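Local coordinates for Non-structural protein 3 (Porcine deltacoronavirus, PDB 6LN0), which probably binds ADP-ribose through its macro domain and cleaves the viral polyprotein with a papain-like protease that carries a zinc ion, at residues A[91-95]-A[126-130]; A[222-226]-A[277-283]; A[257-262]-A[299-305]. One frame throughout, in Å; residues are numbered along the deposited sequence.

Contact 1: residues A[91-95]-A[126-130]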
loop_
_atom_site.group_PDB
_atom_site.type_symbol
_atom_site.label_atom_id
_atom_site.label_comp_id
_atom_site.label_asym_id
_atom_site.label_seq_id
_atom_site.Cartn_x
_atom_site.Cartn_y
_atom_site.Cartn_z
ATOM N N PRO A 91 -38.060 -17.620 11.408
ATOM C CA PRO A 91 -36.915 -17.867 10.543
ATOM C C PRO A 91 -37.297 -18.830 9.423
ATOM O O PRO A 91 -38.211 -19.655 9.585
ATOM C CB PRO A 91 -35.878 -18.490 11.483
ATOM C CG PRO A 91 -36.321 -18.121 12.864
ATOM C CD PRO A 91 -37.807 -18.032 12.802
ATOM N N PRO A 92 -36.632 -18.737 8.280
ATOM C CA PRO A 92 -36.759 -19.808 7.290
ATOM C C PRO A 92 -36.066 -21.052 7.819
ATOM O O PRO A 92 -35.130 -20.974 8.622
ATOM C CB PRO A 92 -36.038 -19.241 6.066
ATOM C CG PRO A 92 -34.975 -18.387 6.675
ATOM C CD PRO A 92 -35.606 -17.755 7.890
ATOM N N LYS A 93 -36.531 -22.217 7.374
ATOM C CA LYS A 93 -36.017 -23.453 7.952
ATOM C C LYS A 93 -34.752 -23.975 7.252
ATOM O O LYS A 93 -34.384 -25.140 7.440
ATOM C CB LYS A 93 -37.108 -24.527 7.978
ATOM C CG LYS A 93 -36.955 -25.458 9.192
ATOM C CD LYS A 93 -38.155 -26.365 9.378
ATOM C CE LYS A 93 -38.649 -26.896 8.047
ATOM N NZ LYS A 93 -39.063 -28.327 8.138
ATOM N N GLY A 94 -34.077 -23.149 6.456
ATOM C CA GLY A 94 -32.754 -23.533 5.995
ATOM C C GLY A 94 -32.682 -24.747 5.108
ATOM O O GLY A 94 -31.612 -25.341 4.979
ATOM N N SER A 95 -33.791 -25.138 4.494
ATOM C CA SER A 95 -33.847 -26.337 3.672
ATOM C C SER A 95 -34.565 -26.057 2.364
ATOM O O SER A 95 -35.253 -26.927 1.833
ATOM C CB SER A 95 -34.537 -27.475 4.421
ATOM O OG SER A 95 -33.838 -27.785 5.608
ATOM N N ILE A 126 -31.109 -28.330 14.563
ATOM C CA ILE A 126 -30.793 -29.271 13.490
ATOM C C ILE A 126 -31.666 -29.058 12.261
ATOM O O ILE A 126 -31.387 -29.633 11.199
ATOM C CB ILE A 126 -30.906 -30.734 13.980
ATOM C CG1 ILE A 126 -32.303 -31.041 14.548
ATOM C CG2 ILE A 126 -29.790 -31.031 14.987
ATOM C CD1 ILE A 126 -33.399 -31.401 13.529
ATOM N N PHE A 127 -32.739 -28.277 12.395
ATOM C CA PHE A 127 -33.524 -27.812 11.266
ATOM C C PHE A 127 -33.079 -26.432 10.790
ATOM O O PHE A 127 -33.811 -25.766 10.051
ATOM C CB PHE A 127 -35.006 -27.799 11.642
ATOM C CG PHE A 127 -35.748 -29.018 11.185
ATOM C CD1 PHE A 127 -35.056 -30.161 10.800
ATOM C CD2 PHE A 127 -37.132 -29.026 11.122
ATOM C CE1 PHE A 127 -35.734 -31.298 10.371
ATOM C CE2 PHE A 127 -37.819 -30.150 10.685
ATOM C CZ PHE A 127 -37.116 -31.289 10.306
ATOM N N GLY A 128 -31.887 -26.003 11.178
ATOM C CA GLY A 128 -31.494 -24.610 11.107
ATOM C C GLY A 128 -30.844 -24.195 9.808
ATOM O O GLY A 128 -31.170 -24.690 8.723
ATOM N N CYS A 129 -29.917 -23.247 9.927
ATOM C CA CYS A 129 -29.242 -22.659 8.785
ATOM C C CYS A 129 -27.773 -22.485 9.124
ATOM O O CYS A 129 -27.391 -22.424 10.296
ATOM C CB CYS A 129 -29.851 -21.305 8.397
ATOM S SG CYS A 129 -31.659 -21.294 8.288
ATOM N N ASN A 130 -26.957 -22.422 8.080
ATOM C CA ASN A 130 -25.536 -22.168 8.245
ATOM C C ASN A 130 -25.334 -20.862 9.010
ATOM O O ASN A 130 -25.775 -19.804 8.534
ATOM C CB ASN A 130 -24.867 -22.102 6.877
ATOM C CG ASN A 130 -23.380 -22.343 6.947
ATOM O OD1 ASN A 130 -22.711 -21.885 7.871
ATOM N ND2 ASN A 130 -22.848 -23.071 5.970
#
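G128 O receives a CA-H...O contact from G94 CA at 3.4 Å, with an angle of 161° at the hydrogen, and no conventional hydrogen bond joins 91-95 to 126-130. G94 sits at positive phi (64°) and follows K93, whose carbonyl oxygen accepts a bond from S95 OG at 3.3 Å within 91-95. That oxygen lies so close to F127 O, another acceptor, that the local model is doubtful there. The K93 chain lies alongside F127, the two pointing the same way; CD approaches the ring obliquely, 3.3 Å from F127 CD2, and the bends at chi3 and chi4 bring NZ to 3.4 Å from F127 CE2. Both segments are loops that follow parallel strands of the macro domain sheet, 83-89 and 117-120. In relatives, loops at this end of the sheet border the ADP-ribose cleft, and the G-I-F sequence here is consistent with the phosphate-binding loop. C129, with SG anti to its carbonyl carbon (chi1 -48°), places the sulfur 3.4 Å from G94 CA and 3.5 Å from P92 O. V99 of helix 99-110 touches both P92 and C129, while N130 OD1 caps helix 131-141 through V132 N.

Contact 2: residues A[222-226]-A[277-283]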
loop_
_atom_site.group_PDB
_atom_site.type_symbol
_atom_site.label_atom_id
_atom_site.label_comp_id
_atom_site.label_asym_id
_atom_site.label_seq_id
_atom_site.Cartn_x
_atom_site.Cartn_y
_atom_site.Cartn_z
ATOM N N LYS A 222 13.769 7.170 2.039
ATOM C CA LYS A 222 14.480 8.429 2.211
ATOM C C LYS A 222 15.994 8.224 2.237
ATOM O O LYS A 222 16.738 9.098 1.778
ATOM C CB LYS A 222 14.001 9.165 3.473
ATOM C CG LYS A 222 12.703 9.992 3.278
ATOM C CD LYS A 222 11.434 9.081 3.331
ATOM C CE LYS A 222 10.163 9.681 2.712
ATOM N NZ LYS A 222 10.203 9.756 1.204
ATOM N N GLU A 223 16.474 7.082 2.731
ATOM C CA GLU A 223 17.907 6.835 2.653
ATOM C C GLU A 223 18.383 6.786 1.206
ATOM O O GLU A 223 19.522 7.171 0.908
ATOM C CB GLU A 223 18.251 5.537 3.369
ATOM C CG GLU A 223 18.759 5.757 4.777
ATOM C CD GLU A 223 19.620 4.609 5.276
ATOM O OE1 GLU A 223 19.932 3.708 4.468
ATOM O OE2 GLU A 223 19.989 4.607 6.475
ATOM N N LEU A 224 17.514 6.328 0.303
ATOM C CA LEU A 224 17.788 6.165 -1.119
ATOM C C LEU A 224 17.338 7.357 -1.952
ATOM O O LEU A 224 17.516 7.333 -3.173
ATOM C CB LEU A 224 17.098 4.897 -1.647
ATOM C CG LEU A 224 17.715 3.571 -1.212
ATOM C CD1 LEU A 224 17.010 2.385 -1.866
ATOM C CD2 LEU A 224 19.190 3.543 -1.530
ATOM N N ASP A 225 16.733 8.373 -1.323
ATOM C CA ASP A 225 16.264 9.584 -2.000
ATOM C C ASP A 225 15.116 9.290 -2.957
ATOM O O ASP A 225 15.042 9.869 -4.042
ATOM C CB ASP A 225 17.392 10.282 -2.758
ATOM C CG ASP A 225 17.997 11.399 -1.987
ATOM O OD1 ASP A 225 17.618 11.548 -0.805
ATOM O OD2 ASP A 225 18.854 12.122 -2.561
ATOM N N LEU A 226 14.225 8.389 -2.583
ATOM C CA LEU A 226 13.092 8.075 -3.436
ATOM C C LEU A 226 11.801 8.393 -2.706
ATOM O O LEU A 226 11.690 8.159 -1.502
ATOM C CB LEU A 226 13.095 6.603 -3.862
ATOM C CG LEU A 226 14.407 5.957 -4.300
ATOM C CD1 LEU A 226 14.170 4.477 -4.553
ATOM C CD2 LEU A 226 15.003 6.639 -5.533
ATOM N N ARG A 277 28.155 8.652 -1.069
ATOM C CA ARG A 277 27.736 8.700 0.323
ATOM C C ARG A 277 27.410 7.287 0.841
ATOM O O ARG A 277 27.166 6.369 0.058
ATOM C CB ARG A 277 26.533 9.632 0.467
ATOM C CG ARG A 277 25.247 9.046 -0.036
ATOM C CD ARG A 277 24.215 10.123 -0.120
ATOM N NE ARG A 277 23.055 9.745 -0.902
ATOM C CZ ARG A 277 22.003 9.100 -0.413
ATOM N NH1 ARG A 277 21.970 8.746 0.865
ATOM N NH2 ARG A 277 20.977 8.816 -1.202
ATOM N N PRO A 278 27.410 7.096 2.167
ATOM C CA PRO A 278 27.371 5.725 2.721
ATOM C C PRO A 278 26.264 4.816 2.186
ATOM O O PRO A 278 26.541 3.681 1.787
ATOM C CB PRO A 278 27.214 5.998 4.225
ATOM C CG PRO A 278 27.997 7.255 4.429
ATOM C CD PRO A 278 27.705 8.092 3.218
ATOM N N ALA A 279 25.017 5.276 2.173
ATOM C CA ALA A 279 23.940 4.406 1.711
ATOM C C ALA A 279 24.181 3.927 0.284
ATOM O O ALA A 279 23.905 2.768 -0.039
ATOM C CB ALA A 279 22.596 5.120 1.815
ATOM N N ILE A 280 24.708 4.795 -0.580
ATOM C CA ILE A 280 24.815 4.439 -1.989
ATOM C C ILE A 280 26.102 3.655 -2.243
ATOM O O ILE A 280 26.118 2.756 -3.087
ATOM C CB ILE A 280 24.712 5.689 -2.899
ATOM C CG1 ILE A 280 23.384 6.433 -2.688
ATOM C CG2 ILE A 280 24.836 5.332 -4.385
ATOM C CD1 ILE A 280 22.099 5.506 -2.616
ATOM N N ASP A 281 27.175 3.940 -1.496
ATOM C CA ASP A 281 28.407 3.171 -1.664
ATOM C C ASP A 281 28.176 1.706 -1.326
ATOM O O ASP A 281 28.864 0.826 -1.864
ATOM C CB ASP A 281 29.524 3.772 -0.797
ATOM C CG ASP A 281 30.914 3.226 -1.151
ATOM O OD1 ASP A 281 31.372 3.425 -2.287
ATOM O OD2 ASP A 281 31.561 2.604 -0.282
ATOM N N ALA A 282 27.184 1.428 -0.468
ATOM C CA ALA A 282 26.810 0.052 -0.155
ATOM C C ALA A 282 26.215 -0.661 -1.364
ATOM O O ALA A 282 26.491 -1.846 -1.584
ATOM C CB ALA A 282 25.821 0.019 1.021
ATOM N N LEU A 283 25.357 0.015 -2.135
ATOM C CA LEU A 283 24.876 -0.618 -3.357
ATOM C C LEU A 283 26.022 -0.776 -4.345
ATOM O O LEU A 283 26.151 -1.811 -5.014
ATOM C CB LEU A 283 23.736 0.196 -3.973
ATOM C CG LEU A 283 22.599 0.681 -3.053
ATOM C CD1 LEU A 283 21.461 1.243 -3.873
ATOM C CD2 LEU A 283 22.098 -0.427 -2.134
#
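The guanidinium of R277 meets E223 O at its edge, close to its own plane, while I280 CG1 from the next turn of chain lies 3.5 Å above one face, offset toward the rim. The oxygen belongs to the C-terminal end of helix 215-223, which closes in a Schellman motif: D225 has positive phi, and its N bonds back to K222 O at 3.2 Å. R277, N-cap residue of helix 278-287, faces that helix end in the helical part of the papain-like protease, probably equivalent to the thumb of related proteases.

Two nitrogens grip one carbonyl. NH1 reaches E223 O at 2.9 Å with an N-H...O angle of 149°, nearly in line with the C=O bond, and NH2 reaches the same atom at 3.0 Å with 142°, tilted from the carbonyl plane. The R277 chain spans the gap by running extended from CG to NE after a first torsion of 75° that sets CG between the backbone N and the carbonyl carbon. N323 OD1 accepts from the third nitrogen, NE, so the group is held at two places and its rotation is fixed. D225 OD2, 4.2 Å from R277 NH2, lies well out of the guanidinium plane and beyond salt-bridge range, though its charge may still favour the cation. The A279 methyl lies against E223, with A279 CB 3.8 Å from E223 O and close to the carboxylate OE1 as well.

On the buried side, helix 228-237 reaches L224 through Y234, and helix 293-302 contributes W298, whose NE1 bonds to L224 O. L224 begins by pointing away, yet its CD2 end comes nearer and crosses the ends of I280 and L283 obliquely: CD2 lies 3.7 Å from I280 CD1 and 4.0 Å from L283 CD1.

Contact 3: residues A[257-262]-A[299-305]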
loop_
_atom_site.group_PDB
_atom_site.type_symbol
_atom_site.label_atom_id
_atom_site.label_comp_id
_atom_site.label_asym_id
_atom_site.label_seq_id
_atom_site.Cartn_x
_atom_site.Cartn_y
_atom_site.Cartn_z
ATOM N N ASP A 257 18.188 -4.952 -22.774
ATOM C CA ASP A 257 16.928 -4.295 -22.424
ATOM C C ASP A 257 17.057 -2.770 -22.406
ATOM O O ASP A 257 16.464 -2.090 -21.557
ATOM C CB ASP A 257 16.408 -4.795 -21.074
ATOM C CG ASP A 257 15.820 -6.187 -21.145
ATOM O OD1 ASP A 257 14.895 -6.397 -21.962
ATOM O OD2 ASP A 257 16.266 -7.063 -20.362
ATOM N N ASN A 258 17.844 -2.225 -23.335
ATOM C CA ASN A 258 18.031 -0.785 -23.480
ATOM C C ASN A 258 18.743 -0.160 -22.296
ATOM O O ASN A 258 18.576 1.031 -22.034
ATOM C CB ASN A 258 16.705 -0.054 -23.687
ATOM C CG ASN A 258 16.299 0.002 -25.117
ATOM O OD1 ASN A 258 16.860 -0.708 -25.952
ATOM N ND2 ASN A 258 15.310 0.841 -25.424
ATOM N N ASN A 259 19.524 -0.931 -21.563
ATOM C CA ASN A 259 20.183 -0.403 -20.381
ATOM C C ASN A 259 21.492 0.354 -20.695
ATOM O O ASN A 259 22.311 0.519 -19.783
ATOM C CB ASN A 259 20.460 -1.543 -19.393
ATOM C CG ASN A 259 21.499 -2.519 -19.909
ATOM O OD1 ASN A 259 21.856 -2.483 -21.089
ATOM N ND2 ASN A 259 21.998 -3.388 -19.030
ATOM N N CYS A 260 21.736 0.788 -21.939
ATOM C CA CYS A 260 23.054 1.354 -22.239
ATOM C C CYS A 260 23.235 2.704 -21.569
ATOM O O CYS A 260 24.343 3.027 -21.121
ATOM C CB CYS A 260 23.279 1.441 -23.759
ATOM S SG CYS A 260 22.037 2.367 -24.694
ATOM N N PHE A 261 22.151 3.477 -21.453
ATOM C CA PHE A 261 22.193 4.715 -20.680
ATOM C C PHE A 261 22.661 4.497 -19.246
ATOM O O PHE A 261 23.197 5.428 -18.636
ATOM C CB PHE A 261 20.826 5.417 -20.690
ATOM C CG PHE A 261 19.813 4.854 -19.715
ATOM C CD1 PHE A 261 19.196 3.638 -19.946
ATOM C CD2 PHE A 261 19.450 5.576 -18.592
ATOM C CE1 PHE A 261 18.237 3.144 -19.040
ATOM C CE2 PHE A 261 18.508 5.100 -17.691
ATOM C CZ PHE A 261 17.903 3.877 -17.918
ATOM N N VAL A 262 22.522 3.290 -18.710
ATOM C CA VAL A 262 22.991 3.035 -17.354
ATOM C C VAL A 262 24.467 2.677 -17.358
ATOM O O VAL A 262 25.267 3.276 -16.628
ATOM C CB VAL A 262 22.147 1.930 -16.687
ATOM C CG1 VAL A 262 22.736 1.557 -15.357
ATOM C CG2 VAL A 262 20.720 2.382 -16.539
ATOM N N ILE A 299 19.182 3.068 -9.896
ATOM C CA ILE A 299 19.351 4.026 -10.989
ATOM C C ILE A 299 18.041 4.203 -11.731
ATOM O O ILE A 299 17.632 5.328 -12.044
ATOM C CB ILE A 299 20.469 3.600 -11.955
ATOM C CG1 ILE A 299 21.759 3.336 -11.206
ATOM C CG2 ILE A 299 20.654 4.651 -13.026
ATOM C CD1 ILE A 299 22.648 4.431 -11.182
ATOM N N TYR A 300 17.374 3.095 -12.042
ATOM C CA TYR A 300 16.127 3.177 -12.793
ATOM C C TYR A 300 15.053 3.928 -12.021
ATOM O O TYR A 300 14.315 4.732 -12.605
ATOM C CB TYR A 300 15.622 1.785 -13.131
ATOM C CG TYR A 300 16.121 1.227 -14.449
ATOM C CD1 TYR A 300 15.400 1.424 -15.613
ATOM C CD2 TYR A 300 17.291 0.468 -14.512
ATOM C CE1 TYR A 300 15.820 0.896 -16.802
ATOM C CE2 TYR A 300 17.716 -0.064 -15.690
ATOM C CZ TYR A 300 16.980 0.157 -16.844
ATOM O OH TYR A 300 17.397 -0.364 -18.045
ATOM N N ALA A 301 14.935 3.671 -10.709
ATOM C CA ALA A 301 13.891 4.335 -9.920
ATOM C C ALA A 301 14.201 5.816 -9.708
ATOM O O ALA A 301 13.289 6.648 -9.671
ATOM C CB ALA A 301 13.714 3.640 -8.567
ATOM N N SER A 302 15.480 6.164 -9.547
ATOM C CA SER A 302 15.833 7.570 -9.367
ATOM C C SER A 302 15.593 8.392 -10.635
ATOM O O SER A 302 15.298 9.589 -10.537
ATOM C CB SER A 302 17.295 7.702 -8.931
ATOM O OG SER A 302 17.527 7.020 -7.712
ATOM N N THR A 303 15.725 7.790 -11.825
ATOM C CA THR A 303 15.535 8.522 -13.074
ATOM C C THR A 303 14.190 8.220 -13.724
ATOM O O THR A 303 13.946 8.655 -14.850
ATOM C CB THR A 303 16.695 8.252 -14.061
ATOM O OG1 THR A 303 16.770 6.866 -14.398
ATOM C CG2 THR A 303 18.013 8.625 -13.455
ATOM N N ASN A 304 13.301 7.505 -13.029
ATOM C CA ASN A 304 11.922 7.312 -13.473
ATOM C C ASN A 304 11.872 6.596 -14.823
ATOM O O ASN A 304 11.201 7.019 -15.760
ATOM C CB ASN A 304 11.169 8.641 -13.523
ATOM C CG ASN A 304 11.078 9.294 -12.172
ATOM O OD1 ASN A 304 10.481 8.746 -11.261
ATOM N ND2 ASN A 304 11.677 10.462 -12.028
ATOM N N ARG A 305 12.587 5.489 -14.910
ATOM C CA ARG A 305 12.554 4.644 -16.087
ATOM C C ARG A 305 12.080 3.262 -15.686
ATOM O O ARG A 305 12.135 2.882 -14.515
ATOM C CB ARG A 305 13.937 4.528 -16.743
ATOM C CG ARG A 305 14.573 5.849 -17.030
ATOM C CD ARG A 305 13.802 6.582 -18.100
ATOM N NE ARG A 305 14.505 7.803 -18.457
ATOM C CZ ARG A 305 14.056 8.689 -19.335
ATOM N NH1 ARG A 305 12.890 8.477 -19.941
ATOM N NH2 ARG A 305 14.772 9.779 -19.608
#
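F261 turns its ring toward Y300 with CG set between its backbone N and carbonyl carbon (chi1 80°), while the Y300 side chain starts off to one side and its phenol end comes nearer to 257-262. The rings make a T-shaped (edge-to-face) pair: planes at 85°, centroids 5.4 Å apart, the edge of F261 directed at the face of Y300. The leading atom is F261 CZ, 3.8 Å from Y300 CE1 and offset toward the rim of the tyrosine. V262 CG2 touches both rings. It rests over the centre of the F261 face and also lies 4.0 Å from Y300 CE2, and the same methyl meets I299 CG2 at 4.2 Å. Beyond the rings, R305 CG approaches F261 CZ at 4.0 Å.

At the F261 edge, T303 OG1 lies near the ring plane, but its polar partner is I299 O at 2.9 Å. T303 N bonds to that oxygen from the opposite face of the carbonyl plane, so one acceptor serves two donors where helix 293-302 ends. Y300 OH reaches N259 CB at 3.5 Å, while the N259 amide is held by K256 N and K254 O.

C260, at the head of helix 260-270, points away from this contact and touches H398, consistent with the cysteine-histidine pairing of papain-like peptidases. The packing thus lies behind that helix start, bordered by V316 of helix 313-322, L253 of strand 250-253 and C399 of strand 398-402.

How the contacts relate
Contact 1 is a surface meeting of two macro domain loops, with centres about 63 and 62 Å from those of contacts 2 and 3 and on the opposite side of the chain's centre. Contacts 2 and 3 both belong to the papain-like protease, their centres about 17 Å apart, and their segments alternate along the chain. They meet where L226 CD2 lies 3.4 Å from S302 OG, so helix 293-302 takes part in contact 3 and also backs contact 2. The chemistry differs with depth: close van der Waals packing and a CA-H...O contact on the surface, an arginine-carbonyl grip at partly buried contact 2, and aromatic and aliphatic packing in buried contact 3.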